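Local coordinates for protein serine-tRNA ligase (Naegleria fowleri, PDB 6BLJ) that probably attaches serine to its cognate tRNA in the cytoplasm, as a class II aminoacyl-tRNA synthetase that binds AMP, at residues N166-P178 and E361-V373. Residues are numbered along the deposited sequence; the frame is centred on the assembly and turned at random.
Sequences NNGIVRMVGNPRP and EAFYQSLGIPYRV
Glu361 OE2 is gripped by two nitrogens of one guanidinium: Arg171 NH2 at 2.8 Å and Arg171 NE at 3.2 Å, both arriving on its syn side, tilted out of the carboxylate plane toward the same face. The two flat groups are only 19° from coplanar, although the side chains themselves cross at about a right angle. The other oxygen, Glu361 OE1, takes a 2.6 Å bond from Tyr371 OH on its anti lone pair, and that hydroxyl in turn accepts a nearly straight bond from Gln365 NE2. Val173 lies over one face of the Tyr371 ring, its CB 3.4 Å from Tyr371 CZ; Tyr371 CG stands between its backbone N and carbonyl carbon (chi1 65°), which lays the ring alongside Val173.

Behind this network, strands 168-173 and 371-375 pair antiparallel at the edge of the catalytic-domain sheet. Val173 and Tyr371 exchange two backbone bonds, while Val170 and Arg171 both face Val373 in a classic beta bulge: Val170 N reaches Val373 O at 2.7 Å. On the sheet's other face Ile169 CD1 sits over the Arg372 guanidinium, 3.8 Å from Arg372 CZ, while Arg372 NE pairs with Glu392. Further along, Pro370 CG packs 3.6 Å from Pro176 CA.

Charge pairing and the tyrosine hydroxyl together probably keep the buried Glu361 ionised, tying helix 348-366 directly to strand 168-173 through Arg171, with Tyr371 and Gln365 steadying the carboxylate from beside.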
ATOM      1  N   ASN A 166      -5.434  29.860   9.269  1.00 32.79           N
ATOM      2  CA  ASN A 166      -5.124  31.181   8.747  1.00 38.66           C
ATOM      3  C   ASN A 166      -5.471  31.330   7.274  1.00 31.15           C
ATOM      4  O   ASN A 166      -5.103  32.340   6.667  1.00 30.85           O
ATOM      5  CB  ASN A 166      -3.641  31.494   8.969  1.00 43.07           C
ATOM      6  CG  ASN A 166      -3.263  31.505  10.440  1.00 49.12           C
ATOM      7  OD1 ASN A 166      -3.956  32.106  11.262  1.00 45.30           O
ATOM      8  ND2 ASN A 166      -2.182  30.820  10.779  1.00 37.75           N
ATOM      9  N   ASN A 167      -6.163  30.358   6.687  1.00 28.17           N
ATOM     10  CA  ASN A 167      -6.668  30.533   5.330  1.00 29.52           C
ATOM     11  C   ASN A 167      -7.386  31.872   5.235  1.00 32.08           C
ATOM     12  O   ASN A 167      -8.221  32.198   6.082  1.00 35.96           O
ATOM     13  CB  ASN A 167      -7.644  29.417   4.970  1.00 25.43           C
ATOM     14  CG  ASN A 167      -6.990  28.072   4.707  1.00 29.54           C
ATOM     15  OD1 ASN A 167      -5.779  27.946   4.538  1.00 29.63           O
ATOM     16  ND2 ASN A 167      -7.827  27.044   4.650  1.00 31.03           N
ATOM     17  N   GLY A 168      -7.052  32.663   4.218  1.00 31.83           N
ATOM     18  CA  GLY A 168      -7.667  33.980   4.096  1.00 30.71           C
ATOM     19  C   GLY A 168      -9.099  33.858   3.586  1.00 35.10           C
ATOM     20  O   GLY A 168      -9.355  33.192   2.577  1.00 35.41           O
ATOM     21  N   ILE A 169     -10.034  34.495   4.288  1.00 29.65           N
ATOM     22  CA  ILE A 169     -11.422  34.569   3.836  1.00 31.12           C
ATOM     23  C   ILE A 169     -11.512  35.698   2.814  1.00 34.32           C
ATOM     24  O   ILE A 169     -11.483  36.875   3.178  1.00 36.58           O
ATOM     25  CB  ILE A 169     -12.390  34.806   5.003  1.00 41.09           C
ATOM     26  CG1 ILE A 169     -12.167  33.781   6.117  1.00 40.16           C
ATOM     27  CG2 ILE A 169     -13.830  34.795   4.515  1.00 35.05           C
ATOM     28  CD1 ILE A 169     -12.313  32.369   5.660  1.00 44.43           C
ATOM     29  N   VAL A 170     -11.627  35.343   1.531  1.00 32.44           N
ATOM     30  CA  VAL A 170     -11.565  36.345   0.472  1.00 37.09           C
ATOM     31  C   VAL A 170     -12.903  37.065   0.319  1.00 39.28           C
ATOM     32  O   VAL A 170     -12.945  38.288   0.145  1.00 32.32           O
ATOM     33  CB  VAL A 170     -11.112  35.700  -0.851  1.00 31.84           C
ATOM     34  CG1 VAL A 170     -10.968  36.776  -1.924  1.00 34.43           C
ATOM     35  CG2 VAL A 170      -9.807  34.951  -0.661  1.00 31.09           C
ATOM     36  N   ARG A 171     -14.011  36.329   0.342  1.00 33.05           N
ATOM     37  CA  ARG A 171     -15.327  36.955   0.249  1.00 37.38           C
ATOM     38  C   ARG A 171     -16.383  35.937   0.636  1.00 34.70           C
ATOM     39  O   ARG A 171     -16.141  34.729   0.634  1.00 32.85           O
ATOM     40  CB  ARG A 171     -15.616  37.510  -1.154  1.00 44.56           C
ATOM     41  CG  ARG A 171     -15.502  36.483  -2.258  1.00 42.19           C
ATOM     42  CD  ARG A 171     -15.663  37.126  -3.625  1.00 41.89           C
ATOM     43  NE  ARG A 171     -15.128  36.247  -4.655  1.00 41.87           N
ATOM     44  CZ  ARG A 171     -13.894  36.338  -5.135  1.00 40.76           C
ATOM     45  NH1 ARG A 171     -13.075  37.285  -4.694  1.00 39.79           N
ATOM     46  NH2 ARG A 171     -13.475  35.481  -6.050  1.00 34.79           N
ATOM     47  N   MET A 172     -17.554  36.446   0.980  1.00 37.54           N
ATOM     48  CA  MET A 172     -18.693  35.618   1.334  1.00 34.58           C
ATOM     49  C   MET A 172     -19.868  36.028   0.467  1.00 39.34           C
ATOM     50  O   MET A 172     -20.103  37.224   0.261  1.00 35.56           O
ATOM     51  CB  MET A 172     -19.008  35.745   2.815  1.00 39.73           C
ATOM     52  CG  MET A 172     -17.824  35.287   3.654  1.00 52.40           C
ATOM     53  SD  MET A 172     -18.132  35.346   5.405  1.00 65.24           S
ATOM     54  CE  MET A 172     -19.522  34.231   5.498  1.00 60.73           C
ATOM     55  N   VAL A 173     -20.558  35.037  -0.086  1.00 35.01           N
ATOM     56  CA  VAL A 173     -21.627  35.259  -1.049  1.00 30.39           C
ATOM     57  C   VAL A 173     -22.820  34.393  -0.673  1.00 35.82           C
ATOM     58  O   VAL A 173     -22.702  33.166  -0.593  1.00 37.90           O
ATOM     59  CB  VAL A 173     -21.171  34.931  -2.485  1.00 36.35           C
ATOM     60  CG1 VAL A 173     -22.324  35.135  -3.470  1.00 33.96           C
ATOM     61  CG2 VAL A 173     -19.954  35.786  -2.877  1.00 39.41           C
ATOM     62  N   GLY A 174     -23.976  35.018  -0.506  1.00 27.25           N
ATOM     63  CA  GLY A 174     -25.211  34.289  -0.315  1.00 28.89           C
ATOM     64  C   GLY A 174     -25.865  34.615   1.011  1.00 34.78           C
ATOM     65  O   GLY A 174     -25.401  35.450   1.782  1.00 32.07           O
ATOM     66  N   ASN A 175     -26.976  33.929   1.260  1.00 26.94           N
ATOM     67  CA  ASN A 175     -27.805  34.168   2.440  1.00 29.96           C
ATOM     68  C   ASN A 175     -27.950  32.859   3.200  1.00 33.63           C
ATOM     69  O   ASN A 175     -28.902  32.104   2.970  1.00 30.30           O
ATOM     70  CB  ASN A 175     -29.158  34.729   2.031  1.00 32.26           C
ATOM     71  CG  ASN A 175     -29.016  35.972   1.158  1.00 41.62           C
ATOM     72  OD1 ASN A 175     -29.336  35.953  -0.025  1.00 45.57           O
ATOM     73  ND2 ASN A 175     -28.507  37.039   1.736  1.00 29.89           N
ATOM     74  N   PRO A 176     -27.017  32.549   4.102  1.00 34.18           N
ATOM     75  CA  PRO A 176     -27.072  31.261   4.813  1.00 33.18           C
ATOM     76  C   PRO A 176     -28.224  31.236   5.802  1.00 29.80           C
ATOM     77  O   PRO A 176     -28.315  32.085   6.685  1.00 29.71           O
ATOM     78  CB  PRO A 176     -25.714  31.182   5.525  1.00 31.31           C
ATOM     79  CG  PRO A 176     -25.202  32.595   5.576  1.00 37.17           C
ATOM     80  CD  PRO A 176     -25.797  33.319   4.408  1.00 36.54           C
ATOM     81  N   ARG A 177     -29.098  30.247   5.657  1.00 31.03           N
ATOM     82  CA  ARG A 177     -30.210  30.111   6.578  1.00 28.58           C
ATOM     83  C   ARG A 177     -29.676  29.775   7.974  1.00 32.26           C
ATOM     84  O   ARG A 177     -28.662  29.089   8.105  1.00 30.08           O
ATOM     85  CB  ARG A 177     -31.176  29.021   6.099  1.00 26.56           C
ATOM     86  CG  ARG A 177     -30.641  27.554   6.274  1.00 25.61           C
ATOM     87  CD  ARG A 177     -31.588  26.563   5.591  1.00 30.88           C
ATOM     88  NE  ARG A 177     -32.769  26.302   6.420  1.00 27.21           N
ATOM     89  CZ  ARG A 177     -33.809  25.561   6.045  1.00 27.91           C
ATOM     90  NH1 ARG A 177     -33.847  25.020   4.833  1.00 29.24           N
ATOM     91  NH2 ARG A 177     -34.826  25.386   6.875  1.00 29.35           N
ATOM     92  N   PRO A 178     -30.328  30.275   9.029  1.00 31.67           N
ATOM     93  CA  PRO A 178     -29.890  29.950  10.393  1.00 33.11           C
ATOM     94  C   PRO A 178     -30.087  28.474  10.703  1.00 33.58           C
ATOM     95  O   PRO A 178     -30.964  27.809  10.150  1.00 32.48           O
ATOM     96  CB  PRO A 178     -30.788  30.824  11.285  1.00 34.70           C
ATOM     97  CG  PRO A 178     -31.944  31.218  10.446  1.00 36.13           C
ATOM     98  CD  PRO A 178     -31.544  31.108   8.996  1.00 37.02           C
ATOM     99  N   GLU A 361     -18.274  29.945  -8.679  1.00 26.64           N
ATOM    100  CA  GLU A 361     -19.119  30.865  -7.922  1.00 32.07           C
ATOM    101  C   GLU A 361     -20.463  31.079  -8.610  1.00 31.27           C
ATOM    102  O   GLU A 361     -21.514  31.014  -7.964  1.00 31.31           O
ATOM    103  CB  GLU A 361     -18.410  32.205  -7.742  1.00 27.82           C
ATOM    104  CG  GLU A 361     -17.250  32.183  -6.763  1.00 28.32           C
ATOM    105  CD  GLU A 361     -16.817  33.586  -6.418  1.00 34.09           C
ATOM    106  OE1 GLU A 361     -17.592  34.274  -5.724  1.00 32.81           O
ATOM    107  OE2 GLU A 361     -15.728  34.009  -6.858  1.00 34.07           O
ATOM    108  N   ALA A 362     -20.450  31.361  -9.922  1.00 29.94           N
ATOM    109  CA  ALA A 362     -21.715  31.517 -10.645  1.00 33.92           C
ATOM    110  C   ALA A 362     -22.540  30.236 -10.575  1.00 30.81           C
ATOM    111  O   ALA A 362     -23.773  30.280 -10.494  1.00 27.10           O
ATOM    112  CB  ALA A 362     -21.459  31.907 -12.103  1.00 27.98           C
ATOM    113  N   PHE A 363     -21.877  29.076 -10.593  1.00 29.10           N
ATOM    114  CA  PHE A 363     -22.615  27.821 -10.506  1.00 27.13           C
ATOM    115  C   PHE A 363     -23.373  27.721  -9.185  1.00 28.64           C
ATOM    116  O   PHE A 363     -24.579  27.449  -9.171  1.00 26.08           O
ATOM    117  CB  PHE A 363     -21.668  26.636 -10.686  1.00 24.90           C
ATOM    118  CG  PHE A 363     -22.374  25.295 -10.753  1.00 27.98           C
ATOM    119  CD1 PHE A 363     -23.071  24.919 -11.888  1.00 28.55           C
ATOM    120  CD2 PHE A 363     -22.325  24.411  -9.683  1.00 30.68           C
ATOM    121  CE1 PHE A 363     -23.705  23.680 -11.958  1.00 27.65           C
ATOM    122  CE2 PHE A 363     -22.960  23.172  -9.748  1.00 34.84           C
ATOM    123  CZ  PHE A 363     -23.661  22.817 -10.888  1.00 25.63           C
ATOM    124  N   TYR A 364     -22.678  27.940  -8.058  1.00 25.83           N
ATOM    125  CA  TYR A 364     -23.335  27.795  -6.760  1.00 26.28           C
ATOM    126  C   TYR A 364     -24.315  28.927  -6.478  1.00 23.48           C
ATOM    127  O   TYR A 364     -25.340  28.700  -5.814  1.00 23.58           O
ATOM    128  CB  TYR A 364     -22.287  27.645  -5.646  1.00 24.95           C
ATOM    129  CG  TYR A 364     -21.640  26.289  -5.801  1.00 24.87           C
ATOM    130  CD1 TYR A 364     -22.322  25.135  -5.407  1.00 24.50           C
ATOM    131  CD2 TYR A 364     -20.411  26.144  -6.448  1.00 24.00           C
ATOM    132  CE1 TYR A 364     -21.791  23.874  -5.613  1.00 22.39           C
ATOM    133  CE2 TYR A 364     -19.849  24.867  -6.641  1.00 27.14           C
ATOM    134  CZ  TYR A 364     -20.553  23.747  -6.221  1.00 23.63           C
ATOM    135  OH  TYR A 364     -20.048  22.490  -6.402  1.00 30.09           O
ATOM    136  N   GLN A 365     -24.044  30.140  -6.965  1.00 24.20           N
ATOM    137  CA  GLN A 365     -25.084  31.160  -6.892  1.00 29.13           C
ATOM    138  C   GLN A 365     -26.342  30.699  -7.626  1.00 30.91           C
ATOM    139  O   GLN A 365     -27.455  30.909  -7.141  1.00 30.80           O
ATOM    140  CB  GLN A 365     -24.598  32.493  -7.461  1.00 27.48           C
ATOM    141  CG  GLN A 365     -23.528  33.184  -6.634  1.00 29.56           C
ATOM    142  CD  GLN A 365     -22.852  34.287  -7.428  1.00 39.73           C
ATOM    143  OE1 GLN A 365     -23.450  34.841  -8.339  1.00 44.61           O
ATOM    144  NE2 GLN A 365     -21.599  34.589  -7.101  1.00 31.72           N
ATOM    145  N   SER A 366     -26.190  30.075  -8.800  1.00 32.01           N
ATOM    146  CA  SER A 366     -27.384  29.647  -9.528  1.00 36.16           C
ATOM    147  C   SER A 366     -28.146  28.579  -8.750  1.00 31.52           C
ATOM    148  O   SER A 366     -29.361  28.446  -8.912  1.00 28.30           O
ATOM    149  CB  SER A 366     -27.039  29.128 -10.929  1.00 36.13           C
ATOM    150  OG  SER A 366     -26.495  27.809 -10.887  1.00 31.45           O
ATOM    151  N   LEU A 367     -27.456  27.807  -7.906  1.00 33.04           N
ATOM    152  CA  LEU A 367     -28.099  26.801  -7.070  1.00 29.31           C
ATOM    153  C   LEU A 367     -28.641  27.365  -5.761  1.00 32.08           C
ATOM    154  O   LEU A 367     -29.283  26.625  -5.013  1.00 30.45           O
ATOM    155  CB  LEU A 367     -27.115  25.658  -6.755  1.00 22.92           C
ATOM    156  CG  LEU A 367     -26.773  24.755  -7.945  1.00 27.76           C
ATOM    157  CD1 LEU A 367     -25.584  23.900  -7.607  1.00 27.29           C
ATOM    158  CD2 LEU A 367     -27.977  23.869  -8.301  1.00 28.51           C
ATOM    159  N   GLY A 368     -28.423  28.647  -5.480  1.00 36.52           N
ATOM    160  CA  GLY A 368     -28.799  29.196  -4.188  1.00 33.07           C
ATOM    161  C   GLY A 368     -28.018  28.622  -3.020  1.00 31.07           C
ATOM    162  O   GLY A 368     -28.552  28.511  -1.917  1.00 33.55           O
ATOM    163  N   ILE A 369     -26.755  28.276  -3.222  1.00 28.00           N
ATOM    164  CA  ILE A 369     -25.917  27.693  -2.177  1.00 27.31           C
ATOM    165  C   ILE A 369     -25.024  28.796  -1.616  1.00 32.27           C
ATOM    166  O   ILE A 369     -24.179  29.323  -2.357  1.00 29.02           O
ATOM    167  CB  ILE A 369     -25.071  26.534  -2.723  1.00 26.77           C
ATOM    168  CG1 ILE A 369     -25.951  25.367  -3.183  1.00 29.87           C
ATOM    169  CG2 ILE A 369     -24.084  26.056  -1.674  1.00 22.35           C
ATOM    170  CD1 ILE A 369     -26.770  24.751  -2.078  1.00 31.83           C
ATOM    171  N   PRO A 370     -25.145  29.158  -0.334  1.00 29.51           N
ATOM    172  CA  PRO A 370     -24.235  30.164   0.227  1.00 23.56           C
ATOM    173  C   PRO A 370     -22.847  29.572   0.378  1.00 24.47           C
ATOM    174  O   PRO A 370     -22.694  28.361   0.568  1.00 23.20           O
ATOM    175  CB  PRO A 370     -24.850  30.486   1.602  1.00 24.32           C
ATOM    176  CG  PRO A 370     -26.144  29.750   1.666  1.00 27.27           C
ATOM    177  CD  PRO A 370     -26.011  28.592   0.711  1.00 31.48           C
ATOM    178  N   TYR A 371     -21.830  30.429   0.259  1.00 23.85           N
ATOM    179  CA  TYR A 371     -20.452  29.955   0.318  1.00 32.49           C
ATOM    180  C   TYR A 371     -19.524  31.103   0.708  1.00 33.17           C
ATOM    181  O   TYR A 371     -19.921  32.271   0.773  1.00 31.35           O
ATOM    182  CB  TYR A 371     -19.999  29.337  -1.015  1.00 22.01           C
ATOM    183  CG  TYR A 371     -19.957  30.323  -2.136  1.00 26.55           C
ATOM    184  CD1 TYR A 371     -21.041  30.470  -3.000  1.00 27.89           C
ATOM    185  CD2 TYR A 371     -18.868  31.166  -2.303  1.00 32.15           C
ATOM    186  CE1 TYR A 371     -21.023  31.412  -4.008  1.00 28.70           C
ATOM    187  CE2 TYR A 371     -18.846  32.110  -3.311  1.00 32.62           C
ATOM    188  CZ  TYR A 371     -19.914  32.216  -4.172  1.00 32.34           C
ATOM    189  OH  TYR A 371     -19.885  33.168  -5.173  1.00 31.03           O
ATOM    190  N   ARG A 372     -18.256  30.749   0.923  1.00 25.15           N
ATOM    191  CA  ARG A 372     -17.193  31.732   1.037  1.00 27.52           C
ATOM    192  C   ARG A 372     -16.011  31.235   0.217  1.00 27.93           C
ATOM    193  O   ARG A 372     -15.820  30.022   0.048  1.00 25.22           O
ATOM    194  CB  ARG A 372     -16.797  31.972   2.516  1.00 29.20           C
ATOM    195  CG  ARG A 372     -16.187  30.729   3.213  1.00 28.75           C
ATOM    196  CD  ARG A 372     -16.018  30.924   4.729  1.00 31.74           C
ATOM    197  NE  ARG A 372     -15.239  29.841   5.345  1.00 27.69           N
ATOM    198  CZ  ARG A 372     -14.967  29.762   6.650  1.00 31.62           C
ATOM    199  NH1 ARG A 372     -15.410  30.701   7.464  1.00 30.70           N
ATOM    200  NH2 ARG A 372     -14.246  28.754   7.142  1.00 24.67           N
ATOM    201  N   VAL A 373     -15.230  32.182  -0.298  1.00 26.41           N
ATOM    202  CA  VAL A 373     -14.011  31.894  -1.053  1.00 28.04           C
ATOM    203  C   VAL A 373     -12.836  32.015  -0.099  1.00 29.74           C
ATOM    204  O   VAL A 373     -12.715  33.017   0.615  1.00 27.01           O
ATOM    205  CB  VAL A 373     -13.843  32.868  -2.232  1.00 30.24           C
ATOM    206  CG1 VAL A 373     -12.570  32.552  -3.011  1.00 27.65           C
ATOM    207  CG2 VAL A 373     -15.066  32.843  -3.121  1.00 33.44           C
TER
HETATM  208  O   HOH W   1     -24.067  31.930  -3.068  1.00 34.23           O
HETATM  209  O   HOH W   2     -29.572  30.633   0.594  1.00 35.43           O